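PDB 3DM5: signal recognition 54 kDa protein from Pyrococcus furiosus, which is the SRP54 protein of the archaeal signal recognition particle, combining a helical bundle, a P-loop GTPase-type domain and a helical signal peptide binding domain. Local coordinates for residues T329-Y334 with E385-P390; S381-E386 with I398-R403. All coordinates share one frame; numbering follows the deposited sequence.

Contact 1: residues T329-Y334 with E385-P390; sequences TLKDMY and EELLNP
T329 OG1 is gripped by two backbone amides, K331 N and D332 N, on a residue that leans with CB and CG2 on L387 O and L388 O across the contact. The bond from D332 N to T329 OG1 is nearly straight, 3.1 Å with an N-H...O angle of 169°. That from K331 N to the same oxygen is weak. Chi1 of T329 (76°) holds OG1 between the backbone N and the carbonyl carbon. CG2 then lies beside the backbone N and meets L388 O. In return, T329 N gives a bond of 3.0 Å to D332 OD1, on the anti side of the carboxylate. One backbone bond joins the segments, L330 N to L387 O, weak because it is bent (3.0 Å, N-H...O angle 130°). L330 CB touches L387 CD2 at 3.8 Å. L330 and P390 slide past each other in opposite directions, with L330 CD1 on CB and CG of P390. The bent chain of K331 crosses L387 at about a right angle. Its CE meets L388 CD2, and its NZ forms salt bridges with E384 and with D285 of the second subunit. Just past the end of helix 384-388, N389 ND2 bonds back to E385 O in the carbonyl plane. With their reciprocal bonds, T329 and D332 form a capping box at the start of helix 330-341, set against the last turn of helix 384-388 in the signal peptide binding domain.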
ATOM      1  N   THR A 329      -9.648  28.455 -29.341  1.00 66.24           N
ATOM      2  CA  THR A 329     -11.007  28.338 -28.825  1.00 59.28           C
ATOM      3  C   THR A 329     -11.191  29.074 -27.519  1.00 61.84           C
ATOM      4  O   THR A 329     -10.231  29.567 -26.914  1.00 57.23           O
ATOM      5  CB  THR A 329     -11.407  26.872 -28.568  1.00 65.96           C
ATOM      6  OG1 THR A 329     -10.782  26.412 -27.362  1.00 62.01           O
ATOM      7  CG2 THR A 329     -11.003  25.969 -29.737  1.00 58.00           C
ATOM      8  N   LEU A 330     -12.447  29.126 -27.088  1.00 62.51           N
ATOM      9  CA  LEU A 330     -12.811  29.742 -25.821  1.00 66.75           C
ATOM     10  C   LEU A 330     -12.189  28.991 -24.663  1.00 66.72           C
ATOM     11  O   LEU A 330     -11.990  29.548 -23.588  1.00 68.43           O
ATOM     12  CB  LEU A 330     -14.330  29.778 -25.673  1.00 64.80           C
ATOM     13  CG  LEU A 330     -14.979  31.054 -26.202  1.00 66.12           C
ATOM     14  CD1 LEU A 330     -16.264  30.734 -26.932  1.00 71.73           C
ATOM     15  CD2 LEU A 330     -15.226  31.999 -25.047  1.00 68.58           C
ATOM     16  N   LYS A 331     -11.886  27.719 -24.894  1.00 69.54           N
ATOM     17  CA  LYS A 331     -11.222  26.905 -23.891  1.00 68.88           C
ATOM     18  C   LYS A 331      -9.762  27.339 -23.790  1.00 69.23           C
ATOM     19  O   LYS A 331      -9.239  27.544 -22.697  1.00 67.88           O
ATOM     20  CB  LYS A 331     -11.311  25.427 -24.266  1.00 67.22           C
ATOM     21  CG  LYS A 331     -11.636  24.507 -23.102  1.00 71.66           C
ATOM     22  CD  LYS A 331     -13.098  24.075 -23.104  1.00 68.63           C
ATOM     23  CE  LYS A 331     -13.282  22.740 -23.815  1.00 63.01           C
ATOM     24  NZ  LYS A 331     -13.041  21.581 -22.910  1.00 55.82           N
ATOM     25  N   ASP A 332      -9.115  27.482 -24.944  1.00 64.33           N
ATOM     26  CA  ASP A 332      -7.753  28.008 -25.012  1.00 64.13           C
ATOM     27  C   ASP A 332      -7.595  29.375 -24.322  1.00 70.40           C
ATOM     28  O   ASP A 332      -6.610  29.608 -23.622  1.00 67.32           O
ATOM     29  CB  ASP A 332      -7.305  28.104 -26.465  1.00 64.84           C
ATOM     30  CG  ASP A 332      -7.141  26.745 -27.113  1.00 74.02           C
ATOM     31  OD1 ASP A 332      -7.558  26.576 -28.281  1.00 77.09           O
ATOM     32  OD2 ASP A 332      -6.593  25.839 -26.452  1.00 81.13           O
ATOM     33  N   MET A 333      -8.563  30.269 -24.523  1.00 67.70           N
ATOM     34  CA  MET A 333      -8.560  31.580 -23.877  1.00 68.24           C
ATOM     35  C   MET A 333      -8.824  31.468 -22.371  1.00 77.23           C
ATOM     36  O   MET A 333      -8.070  32.001 -21.555  1.00 80.81           O
ATOM     37  CB  MET A 333      -9.593  32.501 -24.530  1.00 73.04           C
ATOM     38  CG  MET A 333      -9.525  33.948 -24.052  1.00 77.73           C
ATOM     39  SD  MET A 333     -11.059  34.877 -24.290  1.00 77.93           S
ATOM     40  CE  MET A 333     -12.072  34.199 -22.982  1.00 85.31           C
ATOM     41  N   TYR A 334      -9.907  30.779 -22.020  1.00 78.51           N
ATOM     42  CA  TYR A 334     -10.229  30.438 -20.631  1.00 85.89           C
ATOM     43  C   TYR A 334      -8.976  30.089 -19.854  1.00 86.28           C
ATOM     44  O   TYR A 334      -8.829  30.481 -18.702  1.00 89.96           O
ATOM     45  CB  TYR A 334     -11.185  29.240 -20.607  1.00 90.82           C
ATOM     46  CG  TYR A 334     -11.810  28.909 -19.261  1.00 94.90           C
ATOM     47  CD1 TYR A 334     -13.194  28.893 -19.101  1.00 93.98           C
ATOM     48  CD2 TYR A 334     -11.025  28.586 -18.161  1.00101.86           C
ATOM     49  CE1 TYR A 334     -13.778  28.579 -17.884  1.00 91.38           C
ATOM     50  CE2 TYR A 334     -11.604  28.271 -16.936  1.00113.68           C
ATOM     51  CZ  TYR A 334     -12.981  28.270 -16.806  1.00100.91           C
ATOM     52  OH  TYR A 334     -13.564  27.959 -15.599  1.00 94.72           O
ATOM     53  N   GLU A 385     -19.812  22.670 -26.984  1.00 49.56           N
ATOM     54  CA  GLU A 385     -19.784  22.979 -28.415  1.00 60.99           C
ATOM     55  C   GLU A 385     -19.549  24.464 -28.657  1.00 60.10           C
ATOM     56  O   GLU A 385     -18.935  24.840 -29.650  1.00 53.72           O
ATOM     57  CB  GLU A 385     -21.083  22.553 -29.091  1.00 54.39           C
ATOM     58  CG  GLU A 385     -22.282  23.341 -28.619  1.00 58.17           C
ATOM     59  CD  GLU A 385     -23.529  23.024 -29.406  1.00 63.61           C
ATOM     60  OE1 GLU A 385     -23.394  22.666 -30.606  1.00 53.38           O
ATOM     61  OE2 GLU A 385     -24.632  23.141 -28.813  1.00 58.30           O
ATOM     62  N   GLU A 386     -20.056  25.296 -27.753  1.00 49.65           N
ATOM     63  CA  GLU A 386     -19.806  26.738 -27.789  1.00 58.98           C
ATOM     64  C   GLU A 386     -18.358  27.072 -27.454  1.00 57.61           C
ATOM     65  O   GLU A 386     -17.714  27.821 -28.173  1.00 59.62           O
ATOM     66  CB  GLU A 386     -20.765  27.494 -26.854  1.00 47.22           C
ATOM     67  CG  GLU A 386     -22.221  27.430 -27.306  1.00 45.92           C
ATOM     68  CD  GLU A 386     -23.189  27.962 -26.258  1.00 60.05           C
ATOM     69  OE1 GLU A 386     -22.798  28.032 -25.073  1.00 53.95           O
ATOM     70  OE2 GLU A 386     -24.343  28.305 -26.615  1.00 55.17           O
ATOM     71  N   LEU A 387     -17.846  26.517 -26.360  1.00 57.17           N
ATOM     72  CA  LEU A 387     -16.448  26.734 -25.999  1.00 58.21           C
ATOM     73  C   LEU A 387     -15.502  26.265 -27.107  1.00 60.45           C
ATOM     74  O   LEU A 387     -14.431  26.843 -27.315  1.00 61.08           O
ATOM     75  CB  LEU A 387     -16.116  26.061 -24.665  1.00 53.91           C
ATOM     76  CG  LEU A 387     -16.927  26.561 -23.471  1.00 55.79           C
ATOM     77  CD1 LEU A 387     -16.678  25.669 -22.284  1.00 51.80           C
ATOM     78  CD2 LEU A 387     -16.571  27.987 -23.141  1.00 57.92           C
ATOM     79  N   LEU A 388     -15.903  25.237 -27.839  1.00 55.68           N
ATOM     80  CA  LEU A 388     -15.006  24.659 -28.835  1.00 65.90           C
ATOM     81  C   LEU A 388     -15.161  25.307 -30.210  1.00 66.16           C
ATOM     82  O   LEU A 388     -14.232  25.297 -31.016  1.00 60.61           O
ATOM     83  CB  LEU A 388     -15.172  23.134 -28.900  1.00 62.20           C
ATOM     84  CG  LEU A 388     -14.779  22.434 -27.593  1.00 58.08           C
ATOM     85  CD1 LEU A 388     -15.002  20.930 -27.641  1.00 48.76           C
ATOM     86  CD2 LEU A 388     -13.331  22.751 -27.272  1.00 54.98           C
ATOM     87  N   ASN A 389     -16.335  25.876 -30.462  1.00 68.34           N
ATOM     88  CA  ASN A 389     -16.619  26.587 -31.712  1.00 73.92           C
ATOM     89  C   ASN A 389     -17.399  27.847 -31.397  1.00 70.61           C
ATOM     90  O   ASN A 389     -18.626  27.842 -31.441  1.00 65.46           O
ATOM     91  CB  ASN A 389     -17.449  25.715 -32.656  1.00 73.94           C
ATOM     92  CG  ASN A 389     -16.970  24.282 -32.693  1.00 85.51           C
ATOM     93  OD1 ASN A 389     -15.960  23.972 -33.327  1.00 91.39           O
ATOM     94  ND2 ASN A 389     -17.688  23.393 -32.000  1.00 79.12           N
ATOM     95  N   PRO A 390     -16.689  28.924 -31.043  1.00 69.60           N
ATOM     96  CA  PRO A 390     -17.346  30.180 -30.669  1.00 69.80           C
ATOM     97  C   PRO A 390     -18.160  30.752 -31.833  1.00 70.80           C
ATOM     98  O   PRO A 390     -19.260  31.265 -31.619  1.00 67.23           O
ATOM     99  CB  PRO A 390     -16.167  31.092 -30.309  1.00 71.32           C
ATOM    100  CG  PRO A 390     -15.053  30.156 -29.972  1.00 64.27           C
ATOM    101  CD  PRO A 390     -15.226  29.003 -30.902  1.00 67.31           C
TER

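Contact 2: residues S381-E386 with I398-R403; sequences SMTEEE and IKRIAR
This is a buried polar and apolar contact within the signal peptide binding domain, between the start of helix 384-388, with the loop before it, and helix 395-405. Its centre is a salt bridge between E386 and R400, which meet tip to tip. NH1 and NH2 of R400 grip the carboxylate end-on, one nitrogen to each oxygen. R400 NH2 lies 2.7 Å from E386 OE1, and R400 NH1 lies 2.7 Å from E386 OE2. Both oxygens are met on the syn side, with the two planes 19° apart. R400 NH2 also donates to S381 O at 3.2 Å, nearly in the guanidinium plane. T383 CG2 lies over one guanidinium face. E386 OE1 has a second donor, T383 N at 2.9 Å, from above the carboxylate plane, so T383 N is a second-shell hold on the group that R400 grips. With the weak return bond from E386 N to T383 OG1, this makes a capping box at the start of helix 384-388. S381 OG, anti to its backbone N (chi1 179°), donates to I401 O at 3.2 Å. The extended M382 crosses I401, with M382 CG 3.8 Å from I401 CG2. R400 NE donates a hydrogen bond to R127 O of the second subunit.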
ATOM      1  N   SER A 381     -21.248  29.079 -18.247  1.00 59.62           N
ATOM      2  CA  SER A 381     -22.634  29.013 -18.655  1.00 60.67           C
ATOM      3  C   SER A 381     -22.716  28.670 -20.136  1.00 56.87           C
ATOM      4  O   SER A 381     -23.801  28.570 -20.716  1.00 52.95           O
ATOM      5  CB  SER A 381     -23.351  30.323 -18.369  1.00 62.80           C
ATOM      6  OG  SER A 381     -24.691  30.234 -18.811  1.00 65.83           O
ATOM      7  N   MET A 382     -21.552  28.496 -20.743  1.00 53.98           N
ATOM      8  CA  MET A 382     -21.501  28.064 -22.121  1.00 57.81           C
ATOM      9  C   MET A 382     -21.425  26.534 -22.172  1.00 61.60           C
ATOM     10  O   MET A 382     -21.025  25.877 -21.197  1.00 48.91           O
ATOM     11  CB  MET A 382     -20.316  28.703 -22.848  1.00 55.74           C
ATOM     12  CG  MET A 382     -20.308  30.239 -22.838  1.00 54.56           C
ATOM     13  SD  MET A 382     -19.008  30.940 -23.887  1.00 63.84           S
ATOM     14  CE  MET A 382     -19.509  32.651 -23.915  1.00 77.31           C
ATOM     15  N   THR A 383     -21.826  25.974 -23.308  1.00 53.44           N
ATOM     16  CA  THR A 383     -21.749  24.542 -23.499  1.00 46.71           C
ATOM     17  C   THR A 383     -20.409  24.202 -24.118  1.00 52.48           C
ATOM     18  O   THR A 383     -19.642  25.093 -24.492  1.00 55.13           O
ATOM     19  CB  THR A 383     -22.877  24.016 -24.402  1.00 50.44           C
ATOM     20  OG1 THR A 383     -22.752  24.561 -25.728  1.00 46.92           O
ATOM     21  CG2 THR A 383     -24.215  24.390 -23.812  1.00 54.23           C
ATOM     22  N   GLU A 384     -20.132  22.909 -24.220  1.00 50.26           N
ATOM     23  CA  GLU A 384     -18.877  22.428 -24.774  1.00 53.61           C
ATOM     24  C   GLU A 384     -18.757  22.898 -26.207  1.00 53.79           C
ATOM     25  O   GLU A 384     -17.742  23.470 -26.596  1.00 55.76           O
ATOM     26  CB  GLU A 384     -18.812  20.889 -24.700  1.00 43.26           C
ATOM     27  CG  GLU A 384     -17.423  20.323 -24.545  1.00 54.75           C
ATOM     28  CD  GLU A 384     -16.668  20.852 -23.318  1.00 54.26           C
ATOM     29  OE1 GLU A 384     -17.293  21.355 -22.355  1.00 48.00           O
ATOM     30  OE2 GLU A 384     -15.425  20.748 -23.322  1.00 55.81           O
ATOM     31  N   GLU A 385     -19.812  22.670 -26.984  1.00 49.56           N
ATOM     32  CA  GLU A 385     -19.784  22.979 -28.415  1.00 60.99           C
ATOM     33  C   GLU A 385     -19.549  24.464 -28.657  1.00 60.10           C
ATOM     34  O   GLU A 385     -18.935  24.840 -29.650  1.00 53.72           O
ATOM     35  CB  GLU A 385     -21.083  22.553 -29.091  1.00 54.39           C
ATOM     36  CG  GLU A 385     -22.282  23.341 -28.619  1.00 58.17           C
ATOM     37  CD  GLU A 385     -23.529  23.024 -29.406  1.00 63.61           C
ATOM     38  OE1 GLU A 385     -23.394  22.666 -30.606  1.00 53.38           O
ATOM     39  OE2 GLU A 385     -24.632  23.141 -28.813  1.00 58.30           O
ATOM     40  N   GLU A 386     -20.056  25.296 -27.753  1.00 49.65           N
ATOM     41  CA  GLU A 386     -19.806  26.738 -27.789  1.00 58.98           C
ATOM     42  C   GLU A 386     -18.358  27.072 -27.454  1.00 57.61           C
ATOM     43  O   GLU A 386     -17.714  27.821 -28.173  1.00 59.62           O
ATOM     44  CB  GLU A 386     -20.765  27.494 -26.854  1.00 47.22           C
ATOM     45  CG  GLU A 386     -22.221  27.430 -27.306  1.00 45.92           C
ATOM     46  CD  GLU A 386     -23.189  27.962 -26.258  1.00 60.05           C
ATOM     47  OE1 GLU A 386     -22.798  28.032 -25.073  1.00 53.95           O
ATOM     48  OE2 GLU A 386     -24.343  28.305 -26.615  1.00 55.17           O
ATOM     49  N   ILE A 398     -26.346  33.887 -27.002  1.00 72.75           N
ATOM     50  CA  ILE A 398     -25.812  34.925 -26.128  1.00 67.98           C
ATOM     51  C   ILE A 398     -26.795  35.307 -25.027  1.00 65.63           C
ATOM     52  O   ILE A 398     -26.410  35.533 -23.883  1.00 62.20           O
ATOM     53  CB  ILE A 398     -25.438  36.185 -26.919  1.00 66.26           C
ATOM     54  CG1 ILE A 398     -24.211  35.919 -27.786  1.00 68.98           C
ATOM     55  CG2 ILE A 398     -25.162  37.342 -25.973  1.00 75.45           C
ATOM     56  CD1 ILE A 398     -23.611  37.163 -28.371  1.00 68.95           C
ATOM     57  N   LYS A 399     -28.071  35.386 -25.375  1.00 69.34           N
ATOM     58  CA  LYS A 399     -29.073  35.743 -24.386  1.00 68.05           C
ATOM     59  C   LYS A 399     -29.278  34.576 -23.408  1.00 69.11           C
ATOM     60  O   LYS A 399     -29.617  34.795 -22.242  1.00 67.33           O
ATOM     61  CB  LYS A 399     -30.376  36.191 -25.062  1.00 64.95           C
ATOM     62  N   ARG A 400     -29.049  33.342 -23.870  1.00 68.91           N
ATOM     63  CA  ARG A 400     -29.074  32.179 -22.971  1.00 67.08           C
ATOM     64  C   ARG A 400     -27.849  32.211 -22.046  1.00 65.95           C
ATOM     65  O   ARG A 400     -27.958  32.100 -20.816  1.00 56.63           O
ATOM     66  CB  ARG A 400     -29.108  30.852 -23.750  1.00 64.06           C
ATOM     67  CG  ARG A 400     -29.409  29.619 -22.852  1.00 68.01           C
ATOM     68  CD  ARG A 400     -28.758  28.285 -23.316  1.00 54.77           C
ATOM     69  NE  ARG A 400     -27.319  28.225 -23.048  1.00 55.36           N
ATOM     70  CZ  ARG A 400     -26.374  28.157 -23.987  1.00 59.28           C
ATOM     71  NH1 ARG A 400     -26.709  28.122 -25.268  1.00 50.97           N
ATOM     72  NH2 ARG A 400     -25.086  28.121 -23.650  1.00 53.72           N
ATOM     73  N   ILE A 401     -26.679  32.369 -22.657  1.00 57.98           N
ATOM     74  CA  ILE A 401     -25.437  32.465 -21.911  1.00 57.01           C
ATOM     75  C   ILE A 401     -25.537  33.554 -20.828  1.00 70.36           C
ATOM     76  O   ILE A 401     -25.245  33.311 -19.653  1.00 64.51           O
ATOM     77  CB  ILE A 401     -24.259  32.705 -22.868  1.00 57.61           C
ATOM     78  CG1 ILE A 401     -24.173  31.547 -23.870  1.00 55.40           C
ATOM     79  CG2 ILE A 401     -22.953  32.893 -22.101  1.00 59.11           C
ATOM     80  CD1 ILE A 401     -23.143  31.726 -24.938  1.00 59.64           C
ATOM     81  N   ALA A 402     -25.989  34.738 -21.228  1.00 78.19           N
ATOM     82  CA  ALA A 402     -26.131  35.865 -20.316  1.00 72.24           C
ATOM     83  C   ALA A 402     -27.084  35.536 -19.168  1.00 72.52           C
ATOM     84  O   ALA A 402     -26.790  35.789 -17.998  1.00 73.38           O
ATOM     85  CB  ALA A 402     -26.608  37.076 -21.077  1.00 65.21           C
ATOM     86  N   ARG A 403     -28.232  34.968 -19.514  1.00 73.23           N
ATOM     87  CA  ARG A 403     -29.213  34.539 -18.523  1.00 77.34           C
ATOM     88  C   ARG A 403     -28.663  33.454 -17.590  1.00 82.60           C
ATOM     89  O   ARG A 403     -28.807  33.547 -16.367  1.00 72.69           O
ATOM     90  CB  ARG A 403     -30.487  34.064 -19.229  1.00 85.66           C
ATOM     91  CG  ARG A 403     -31.445  33.254 -18.374  1.00 87.56           C
ATOM     92  CD  ARG A 403     -32.854  33.389 -18.921  1.00 95.33           C
ATOM     93  NE  ARG A 403     -33.600  32.136 -18.861  1.00105.99           N
ATOM     94  CZ  ARG A 403     -33.744  31.306 -19.891  1.00110.97           C
ATOM     95  NH1 ARG A 403     -33.191  31.597 -21.067  1.00 93.90           N
ATOM     96  NH2 ARG A 403     -34.444  30.185 -19.748  1.00102.59           N
TER

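In the fold
Contacts 1 and 2 lie on the short helix 384-388 and share E385 and E386; their centres are about 11 Å apart. Contact 1 uses the end of this helix and the turn after it, contact 2 its start. They also touch directly. The salt bridge from K331 NZ of contact 1 to E384 OE2 of contact 2 is 2.6 Å long, and L387 CD2 packs on M382 CB at 3.8 Å. Helix 384-388 thereby joins helix 330-341 to helix 395-405. Both contacts also meet the second subunit. Their centres lie about 44 and 49 Å from the chain centre. The GDP pocket belongs to the GTPase domain and includes no residue of either contact.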